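Local coordinates for protein quinone oxidoreductase (PDB 3TQH) that binds NADPH and probably uses it to reduce quinones, as a member of the medium-chain dehydrogenase/reductase family, at residues A[73-78]-A[93-98]; A[40-45]-A[127-132]; A[231-236]-A[257-262]. All blocks are in the same frame, centred on the assembly; numbering follows the deposited sequence.

Contact 1 of 3, residues A[73-78]-A[93-98]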
loop_
_atom_site.group_PDB
_atom_site.type_symbol
_atom_site.label_atom_id
_atom_site.label_comp_id
_atom_site.label_asym_id
_atom_site.label_seq_id
_atom_site.Cartn_x
_atom_site.Cartn_y
_atom_site.Cartn_z
ATOM N N TYR A 73 8.221 1.207 -4.290
ATOM C CA TYR A 73 7.522 0.844 -5.522
ATOM C C TYR A 73 6.618 1.963 -6.056
ATOM O O TYR A 73 6.377 2.025 -7.255
ATOM C CB TYR A 73 6.665 -0.405 -5.297
ATOM C CG TYR A 73 7.422 -1.663 -4.910
ATOM C CD1 TYR A 73 8.368 -2.231 -5.761
ATOM C CD2 TYR A 73 7.159 -2.310 -3.708
ATOM C CE1 TYR A 73 9.049 -3.398 -5.405
ATOM C CE2 TYR A 73 7.825 -3.474 -3.349
ATOM C CZ TYR A 73 8.764 -4.013 -4.195
ATOM O OH TYR A 73 9.418 -5.169 -3.817
ATOM N N ASP A 74 6.113 2.820 -5.167
ATOM C CA ASP A 74 5.141 3.848 -5.518
ATOM C C ASP A 74 5.864 5.123 -5.909
ATOM O O ASP A 74 6.771 5.560 -5.193
ATOM C CB ASP A 74 4.258 4.190 -4.313
ATOM C CG ASP A 74 3.210 3.137 -4.007
ATOM O OD1 ASP A 74 3.100 2.135 -4.755
ATOM O OD2 ASP A 74 2.478 3.328 -3.004
ATOM N N PHE A 75 5.454 5.739 -7.016
ATOM C CA PHE A 75 6.100 6.971 -7.448
ATOM C C PHE A 75 5.189 7.896 -8.235
ATOM O O PHE A 75 4.151 7.501 -8.757
ATOM C CB PHE A 75 7.337 6.663 -8.304
ATOM C CG PHE A 75 7.013 6.372 -9.741
ATOM C CD1 PHE A 75 6.743 5.075 -10.156
ATOM C CD2 PHE A 75 6.947 7.399 -10.671
ATOM C CE1 PHE A 75 6.433 4.813 -11.480
ATOM C CE2 PHE A 75 6.633 7.148 -11.985
ATOM C CZ PHE A 75 6.374 5.855 -12.395
ATOM N N SER A 76 5.653 9.128 -8.351
ATOM C CA SER A 76 4.964 10.190 -9.046
ATOM C C SER A 76 6.064 11.050 -9.668
ATOM O O SER A 76 7.098 11.272 -9.039
ATOM C CB SER A 76 4.160 10.985 -8.022
ATOM O OG SER A 76 3.280 11.883 -8.644
ATOM N N GLY A 77 5.866 11.511 -10.902
ATOM C CA GLY A 77 6.902 12.299 -11.581
ATOM C C GLY A 77 6.684 12.637 -13.048
ATOM O O GLY A 77 5.580 12.515 -13.575
ATOM N N GLU A 78 7.762 13.066 -13.702
ATOM C CA GLU A 78 7.721 13.533 -15.089
ATOM C C GLU A 78 8.556 12.620 -15.990
ATOM O O GLU A 78 9.672 12.239 -15.628
ATOM C CB GLU A 78 8.247 14.970 -15.165
ATOM C CG GLU A 78 8.116 15.631 -16.545
ATOM C CD GLU A 78 8.747 17.030 -16.611
ATOM O OE1 GLU A 78 9.526 17.391 -15.692
ATOM O OE2 GLU A 78 8.466 17.768 -17.592
ATOM N N ASP A 93 5.162 14.345 -19.919
ATOM C CA ASP A 93 3.922 13.883 -19.289
ATOM C C ASP A 93 4.124 13.693 -17.790
ATOM O O ASP A 93 5.150 13.178 -17.360
ATOM C CB ASP A 93 3.438 12.562 -19.906
ATOM C CG ASP A 93 2.775 12.739 -21.271
ATOM O OD1 ASP A 93 2.586 13.884 -21.739
ATOM O OD2 ASP A 93 2.429 11.707 -21.879
ATOM N N LYS A 94 3.145 14.125 -17.003
ATOM C CA LYS A 94 3.147 13.890 -15.567
ATOM C C LYS A 94 2.481 12.542 -15.316
ATOM O O LYS A 94 1.357 12.307 -15.765
ATOM C CB LYS A 94 2.412 15.014 -14.838
ATOM C CG LYS A 94 3.016 16.402 -15.086
ATOM C CD LYS A 94 2.239 17.518 -14.366
ATOM C CE LYS A 94 2.818 18.904 -14.680
ATOM N NZ LYS A 94 1.824 19.996 -14.480
ATOM N N VAL A 95 3.184 11.657 -14.612
ATOM C CA VAL A 95 2.730 10.277 -14.444
ATOM C C VAL A 95 2.816 9.781 -13.007
ATOM O O VAL A 95 3.523 10.344 -12.173
ATOM C CB VAL A 95 3.534 9.302 -15.341
ATOM C CG1 VAL A 95 3.309 9.633 -16.822
ATOM C CG2 VAL A 95 5.010 9.336 -14.980
HETATM N N MSE A 96 2.091 8.698 -12.750
HETATM C CA MSE A 96 2.017 8.085 -11.432
HETATM C C MSE A 96 1.866 6.580 -11.611
HETATM O O MSE A 96 1.217 6.122 -12.552
HETATM C CB MSE A 96 0.830 8.644 -10.647
HETATM C CG MSE A 96 -0.461 8.707 -11.462
HETATM SE SE MSE A 96 -2.024 9.271 -10.444
HETATM C CE MSE A 96 -1.901 8.005 -8.948
ATOM N N GLY A 97 2.476 5.813 -10.716
ATOM C CA GLY A 97 2.381 4.376 -10.804
ATOM C C GLY A 97 3.364 3.627 -9.941
ATOM O O GLY A 97 3.788 4.116 -8.885
ATOM N N ILE A 98 3.703 2.426 -10.409
ATOM C CA ILE A 98 4.551 1.484 -9.693
ATOM C C ILE A 98 5.765 1.195 -10.556
ATOM O O ILE A 98 5.632 0.995 -11.761
ATOM C CB ILE A 98 3.823 0.128 -9.439
ATOM C CG1 ILE A 98 2.463 0.342 -8.774
ATOM C CG2 ILE A 98 4.677 -0.791 -8.574
ATOM C CD1 ILE A 98 2.556 0.968 -7.429
#
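F75 and G97 bond to each other through both N-H and C=O, and two residues along G77 and V95 do the same, joining strands 74-78 and 94-98 as an antiparallel pair with axes 4.7 Å apart at 165°. The four bonds range from moderately bent to nearly straight; V95 N to G77 O is both the shortest, at 2.7 Å, and the straightest, at 175°. Between and beyond these hydrogen-bonded pairs lie the non-hydrogen-bonded pairs D74-I98, S76-M96 and E78-K94, and weak CA-H...O contacts fill in, such as I98 CA to Y73 O at 3.1 Å. F75 CG sits between its backbone N and carbonyl carbon (chi1 82°), and F75 CD1 and CE1 rest against the C and O of G97, with F75 CE1 3.6 Å from G97 C and G97 N over one face of the ring toward its rim. The ring edge meets V95, with F75 CE2 4.0 Å from V95 CG2. On the other face of the sheet D74 and I98 lie alongside one another with their ends in the same direction, and D74 OD1 is hydrogen-bonded to T136 OG1. At the loop end I98 CG2 also reaches Y73 CB, 3.9 Å away. Selenomethionine M96 carries its SE end away from this partner strand toward A131. The hairpin belongs to the curled sheet of the GroES-like domain: strand 36-44 flanks 74-82 and strand 119-121 flanks 94-98. I119 packs on F75 and V95, while helices 128-133 and 135-147 cover the face bearing D74, S76, M96 and I98.

Contact 2 of 3, residues A[40-45]-A[127-132]. With SO4 (sulfate ion), chain D.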
loop_
_atom_site.group_PDB
_atom_site.type_symbol
_atom_site.label_atom_id
_atom_site.label_comp_id
_atom_site.label_asym_id
_atom_site.label_seq_id
_atom_site.Cartn_x
_atom_site.Cartn_y
_atom_site.Cartn_z
ATOM N N VAL A 40 11.594 11.731 -10.699
ATOM C CA VAL A 40 10.683 11.507 -9.573
ATOM C C VAL A 40 10.397 12.787 -8.786
ATOM O O VAL A 40 11.310 13.481 -8.354
ATOM C CB VAL A 40 11.226 10.424 -8.602
ATOM C CG1 VAL A 40 10.289 10.243 -7.402
ATOM C CG2 VAL A 40 11.405 9.098 -9.333
ATOM N N HIS A 41 9.114 13.080 -8.598
ATOM C CA HIS A 41 8.674 14.199 -7.766
ATOM C C HIS A 41 8.302 13.724 -6.364
ATOM O O HIS A 41 8.576 14.417 -5.383
ATOM C CB HIS A 41 7.503 14.933 -8.426
ATOM C CG HIS A 41 7.925 15.867 -9.518
ATOM N ND1 HIS A 41 7.719 17.229 -9.454
ATOM C CD2 HIS A 41 8.569 15.640 -10.688
ATOM C CE1 HIS A 41 8.202 17.797 -10.546
ATOM N NE2 HIS A 41 8.727 16.856 -11.310
ATOM N N ALA A 42 7.700 12.540 -6.269
ATOM C CA ALA A 42 7.289 11.987 -4.983
ATOM C C ALA A 42 7.323 10.456 -4.987
ATOM O O ALA A 42 7.145 9.824 -6.033
ATOM C CB ALA A 42 5.897 12.493 -4.622
ATOM N N ALA A 43 7.552 9.872 -3.811
ATOM C CA ALA A 43 7.586 8.416 -3.641
ATOM C C ALA A 43 7.123 8.041 -2.231
ATOM O O ALA A 43 7.660 8.545 -1.247
ATOM C CB ALA A 43 8.989 7.891 -3.882
ATOM N N SER A 44 6.130 7.162 -2.132
ATOM C CA SER A 44 5.552 6.833 -0.835
ATOM C C SER A 44 6.155 5.577 -0.253
ATOM O O SER A 44 6.683 4.728 -0.974
ATOM C CB SER A 44 4.033 6.695 -0.926
ATOM O OG SER A 44 3.643 5.591 -1.719
ATOM N N LEU A 45 6.070 5.480 1.068
ATOM C CA LEU A 45 6.565 4.326 1.814
ATOM C C LEU A 45 5.452 3.315 2.052
ATOM O O LEU A 45 4.308 3.681 2.303
ATOM C CB LEU A 45 7.136 4.767 3.165
ATOM C CG LEU A 45 8.418 5.593 3.119
ATOM C CD1 LEU A 45 8.108 7.040 2.766
ATOM C CD2 LEU A 45 9.160 5.501 4.454
ATOM N N SER A 127 -2.036 16.448 -6.588
ATOM C CA SER A 127 -0.650 16.824 -6.339
ATOM C C SER A 127 0.230 15.599 -6.583
ATOM O O SER A 127 -0.257 14.469 -6.584
ATOM C CB SER A 127 -0.463 17.330 -4.911
ATOM O OG SER A 127 -0.451 16.260 -3.984
ATOM N N PHE A 128 1.519 15.829 -6.797
ATOM C CA PHE A 128 2.481 14.741 -6.950
ATOM C C PHE A 128 2.567 13.870 -5.687
ATOM O O PHE A 128 2.638 12.646 -5.780
ATOM C CB PHE A 128 3.867 15.290 -7.317
ATOM C CG PHE A 128 3.989 15.722 -8.754
ATOM C CD1 PHE A 128 3.947 17.064 -9.100
ATOM C CD2 PHE A 128 4.140 14.779 -9.765
ATOM C CE1 PHE A 128 4.062 17.465 -10.421
ATOM C CE2 PHE A 128 4.257 15.170 -11.092
ATOM C CZ PHE A 128 4.220 16.517 -11.421
ATOM N N LEU A 129 2.557 14.507 -4.517
ATOM C CA LEU A 129 2.555 13.795 -3.238
ATOM C C LEU A 129 1.335 12.880 -3.092
ATOM O O LEU A 129 1.459 11.733 -2.643
ATOM C CB LEU A 129 2.604 14.782 -2.070
ATOM C CG LEU A 129 3.903 15.577 -1.923
ATOM C CD1 LEU A 129 3.698 16.763 -0.996
ATOM C CD2 LEU A 129 5.033 14.678 -1.436
ATOM N N GLN A 130 0.160 13.385 -3.456
ATOM C CA GLN A 130 -1.049 12.561 -3.451
ATOM C C GLN A 130 -0.936 11.402 -4.445
ATOM O O GLN A 130 -1.301 10.271 -4.129
ATOM C CB GLN A 130 -2.291 13.400 -3.770
ATOM C CG GLN A 130 -2.753 14.291 -2.627
ATOM C CD GLN A 130 -3.930 15.165 -3.009
ATOM O OE1 GLN A 130 -3.986 15.702 -4.119
ATOM N NE2 GLN A 130 -4.873 15.324 -2.087
ATOM N N ALA A 131 -0.424 11.691 -5.638
ATOM C CA ALA A 131 -0.306 10.681 -6.687
ATOM C C ALA A 131 0.631 9.530 -6.305
ATOM O O ALA A 131 0.378 8.388 -6.674
ATOM C CB ALA A 131 0.143 11.318 -7.997
ATOM N N ALA A 132 1.708 9.831 -5.581
ATOM C CA ALA A 132 2.686 8.811 -5.187
ATOM C C ALA A 132 2.209 8.008 -3.983
ATOM O O ALA A 132 2.676 6.905 -3.750
ATOM C CB ALA A 132 4.037 9.454 -4.880
HETATM S S SO4 D . 3.136 18.907 -5.547
HETATM O O1 SO4 D . 4.490 19.166 -6.032
HETATM O O2 SO4 D . 2.514 20.162 -5.118
HETATM O O3 SO4 D . 2.314 18.367 -6.629
HETATM O O4 SO4 D . 3.200 17.963 -4.430
#
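H41 lays its imidazole over the phenyl ring of F128 in an offset (parallel-displaced) stack, the two planes 22° from parallel and the centroids 4.2 Å apart. Followed outward, H41 CB sits over the phenyl face, 3.6 Å from F128 CG, a CH-pi contact. H41 CG comes next, 3.9 Å from F128 CD2; its position anti to the carbonyl carbon (chi1 -79°) sets it over the phenyl face. ND1 then lies above the rim at 3.8 Å from F128 CE1, and H41 CE1, at the tip, is 4.2 Å from F128 CE1. K122 adds a cation-pi contact to F128. Farther along the strand, A42 CB nestles against the helix, 3.6 Å from A132 CB and also touching F128 O and L129 CD2. S44 closes the contact by donating its OG proton to A132 O over 2.6 Å, approaching 29° out of the carbonyl plane. At the other end of this helical segment F128 N donates a straight bond to O3 of a sulfate ion, probably a crystallisation additive, at 2.7 Å; the anion would suit the positive end of the helix dipole. On the strand side lies a classic beta bulge, H41 and A42 being opposite S76 of strand 74-82, while a capping box opens the helix, S127 OG accepting from Q130 N and Q130 OE1 from S127 N.

Contact 3 of 3, residues A[231-236]-A[257-262]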
loop_
_atom_site.group_PDB
_atom_site.type_symbol
_atom_site.label_atom_id
_atom_site.label_comp_id
_atom_site.label_asym_id
_atom_site.label_seq_id
_atom_site.Cartn_x
_atom_site.Cartn_y
_atom_site.Cartn_z
ATOM N N SER A 231 -10.074 -13.647 13.557
ATOM C CA SER A 231 -11.157 -13.020 12.791
ATOM C C SER A 231 -12.104 -14.030 12.150
ATOM O O SER A 231 -13.257 -13.718 11.897
ATOM C CB SER A 231 -10.583 -12.107 11.702
ATOM O OG SER A 231 -9.751 -11.102 12.264
ATOM N N ILE A 232 -11.605 -15.235 11.895
ATOM C CA ILE A 232 -12.408 -16.312 11.327
ATOM C C ILE A 232 -13.665 -16.609 12.172
ATOM O O ILE A 232 -14.724 -16.908 11.619
ATOM C CB ILE A 232 -11.558 -17.597 11.164
ATOM C CG1 ILE A 232 -10.400 -17.355 10.181
ATOM C CG2 ILE A 232 -12.414 -18.758 10.680
ATOM C CD1 ILE A 232 -9.307 -18.384 10.263
ATOM N N ASP A 233 -13.544 -16.500 13.498
ATOM C CA ASP A 233 -14.656 -16.783 14.418
ATOM C C ASP A 233 -15.865 -15.836 14.293
ATOM O O ASP A 233 -16.952 -16.166 14.768
ATOM C CB ASP A 233 -14.171 -16.749 15.873
ATOM C CG ASP A 233 -13.222 -17.896 16.218
ATOM O OD1 ASP A 233 -13.363 -19.001 15.644
ATOM O OD2 ASP A 233 -12.340 -17.688 17.091
ATOM N N CYS A 234 -15.685 -14.665 13.680
ATOM C CA CYS A 234 -16.783 -13.700 13.561
ATOM C C CYS A 234 -17.483 -13.744 12.196
ATOM O O CYS A 234 -18.481 -13.063 11.992
ATOM C CB CYS A 234 -16.299 -12.281 13.895
ATOM S SG CYS A 234 -15.315 -11.443 12.627
ATOM N N LEU A 235 -16.981 -14.566 11.278
ATOM C CA LEU A 235 -17.588 -14.706 9.955
ATOM C C LEU A 235 -18.917 -15.442 9.995
ATOM O O LEU A 235 -19.071 -16.411 10.737
ATOM C CB LEU A 235 -16.664 -15.487 9.016
ATOM C CG LEU A 235 -15.350 -14.856 8.580
ATOM C CD1 LEU A 235 -14.599 -15.858 7.725
ATOM C CD2 LEU A 235 -15.595 -13.563 7.820
ATOM N N LYS A 236 -19.860 -14.986 9.168
ATOM C CA LYS A 236 -21.061 -15.751 8.834
ATOM C C LYS A 236 -20.680 -17.032 8.095
ATOM O O LYS A 236 -19.581 -17.134 7.545
ATOM C CB LYS A 236 -21.993 -14.940 7.920
ATOM C CG LYS A 236 -22.638 -13.735 8.574
ATOM C CD LYS A 236 -23.553 -12.989 7.613
ATOM C CE LYS A 236 -24.843 -13.767 7.357
ATOM N NZ LYS A 236 -25.919 -12.923 6.759
ATOM N N LYS A 257 -10.274 -22.886 6.327
ATOM C CA LYS A 257 -10.740 -24.141 5.730
ATOM C C LYS A 257 -11.186 -25.127 6.808
ATOM O O LYS A 257 -12.202 -25.798 6.651
ATOM C CB LYS A 257 -9.639 -24.771 4.858
ATOM C CG LYS A 257 -9.984 -26.139 4.238
ATOM C CD LYS A 257 -8.729 -26.991 4.046
ATOM C CE LYS A 257 -9.049 -28.344 3.439
ATOM N NZ LYS A 257 -7.818 -29.065 2.957
ATOM N N GLN A 258 -10.423 -25.209 7.895
ATOM C CA GLN A 258 -10.748 -26.121 9.000
ATOM C C GLN A 258 -12.012 -25.683 9.740
ATOM O O GLN A 258 -12.758 -26.517 10.243
ATOM C CB GLN A 258 -9.565 -26.247 9.967
ATOM C CG GLN A 258 -8.378 -27.013 9.383
ATOM C CD GLN A 258 -7.124 -26.922 10.248
ATOM O OE1 GLN A 258 -6.797 -25.867 10.798
ATOM N NE2 GLN A 258 -6.409 -28.036 10.363
ATOM N N LYS A 259 -12.255 -24.374 9.787
ATOM C CA LYS A 259 -13.511 -23.842 10.333
ATOM C C LYS A 259 -14.624 -23.825 9.279
ATOM O O LYS A 259 -15.709 -23.318 9.544
ATOM C CB LYS A 259 -13.316 -22.422 10.869
ATOM C CG LYS A 259 -12.192 -22.256 11.902
ATOM C CD LYS A 259 -12.651 -22.485 13.340
ATOM C CE LYS A 259 -11.698 -21.815 14.327
ATOM N NZ LYS A 259 -11.912 -22.284 15.725
ATOM N N HIS A 260 -14.340 -24.364 8.089
ATOM C CA HIS A 260 -15.296 -24.446 6.983
ATOM C C HIS A 260 -15.751 -23.058 6.532
ATOM O O HIS A 260 -16.928 -22.836 6.248
ATOM C CB HIS A 260 -16.482 -25.351 7.355
ATOM C CG HIS A 260 -16.096 -26.783 7.566
ATOM N ND1 HIS A 260 -16.968 -27.832 7.361
ATOM C CD2 HIS A 260 -14.921 -27.342 7.938
ATOM C CE1 HIS A 260 -16.349 -28.972 7.615
ATOM N NE2 HIS A 260 -15.106 -28.702 7.968
ATOM N N ARG A 261 -14.791 -22.136 6.458
ATOM C CA ARG A 261 -15.046 -20.768 6.037
ATOM C C ARG A 261 -14.188 -20.385 4.829
ATOM O O ARG A 261 -13.058 -20.860 4.679
ATOM C CB ARG A 261 -14.762 -19.809 7.196
ATOM C CG ARG A 261 -15.697 -19.964 8.382
ATOM C CD ARG A 261 -17.105 -19.525 8.022
ATOM N NE ARG A 261 -18.016 -19.613 9.154
ATOM C CZ ARG A 261 -18.691 -20.703 9.518
ATOM N NH1 ARG A 261 -18.578 -21.846 8.846
ATOM N NH2 ARG A 261 -19.500 -20.643 10.571
ATOM N N ARG A 262 -14.728 -19.516 3.976
ATOM C CA ARG A 262 -14.002 -19.055 2.794
ATOM C C ARG A 262 -12.876 -18.091 3.174
ATOM O O ARG A 262 -13.059 -17.200 4.005
ATOM C CB ARG A 262 -14.955 -18.396 1.798
ATOM C CG ARG A 262 -15.963 -19.352 1.215
ATOM C CD ARG A 262 -16.621 -18.809 -0.048
ATOM N NE ARG A 262 -17.689 -17.847 0.247
ATOM C CZ ARG A 262 -17.644 -16.528 0.013
ATOM N NH1 ARG A 262 -16.586 -15.953 -0.548
ATOM N NH2 ARG A 262 -18.687 -15.767 0.334
HETATM O O HOH W 1 -17.204 -18.146 11.666
#
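I232 packs on K259 where helix 249-258 ends in a Schellman motif, H260 having positive phi (61°), in the Rossmann-type half of the enzyme. The methyl I232 CG2 lies 3.7 Å from K259 CG, the two side chains crossing at a slant, and it also brushes R261 CG. D233, next in sequence, starts away from the helix end but brings its carboxylate back, so that D233 OD1 forms a rather long salt bridge of 3.6 Å to K259 NZ at the protein surface. L235 is buried and packs on V219 of strand 216-221, and its CD1 touches R261 CB at 4.0 Å as the two side chains run antiparallel past one another. K236 contributes its backbone: the carbonyl O lies 3.5 Å from R261 CD, which a bend at chi2 (-68°) brings alongside. A water joins the segments, donating to I232 O at 2.8 Å and to L235 O at 2.7 Å, while R261 NE gives it a weak bond. The far end of the guanidinium turns back on its own segment: R261 NH1 donates to H260 O over 3.2 Å, with the oxygen in the guanidinium plane and the nitrogen 69° out of the carbonyl plane.

How the contacts relate
Contacts 1 and 2 form one continuous block, their centres 7 Å apart, and contact 1 is nested in the chain loop that contact 2 closes. S76 is a main joint: backbone hydrogen bonds between strands 74-82 and 36-44 run from H41 N to S76 O at 2.7 Å and from S76 N to A42 O at 2.8 Å, and S76 OG bonds F128 O. Both contacts lie near the bound cofactor: the side chains of D74 and S44 are about 8 and 9 Å from the bound NADPH, and that of I98 is about 5 Å from the side chain of K268, an NADPH-binding residue. Contact 3 lies across the chain's centre, about 39 and 38 Å from contacts 1 and 2 between centres.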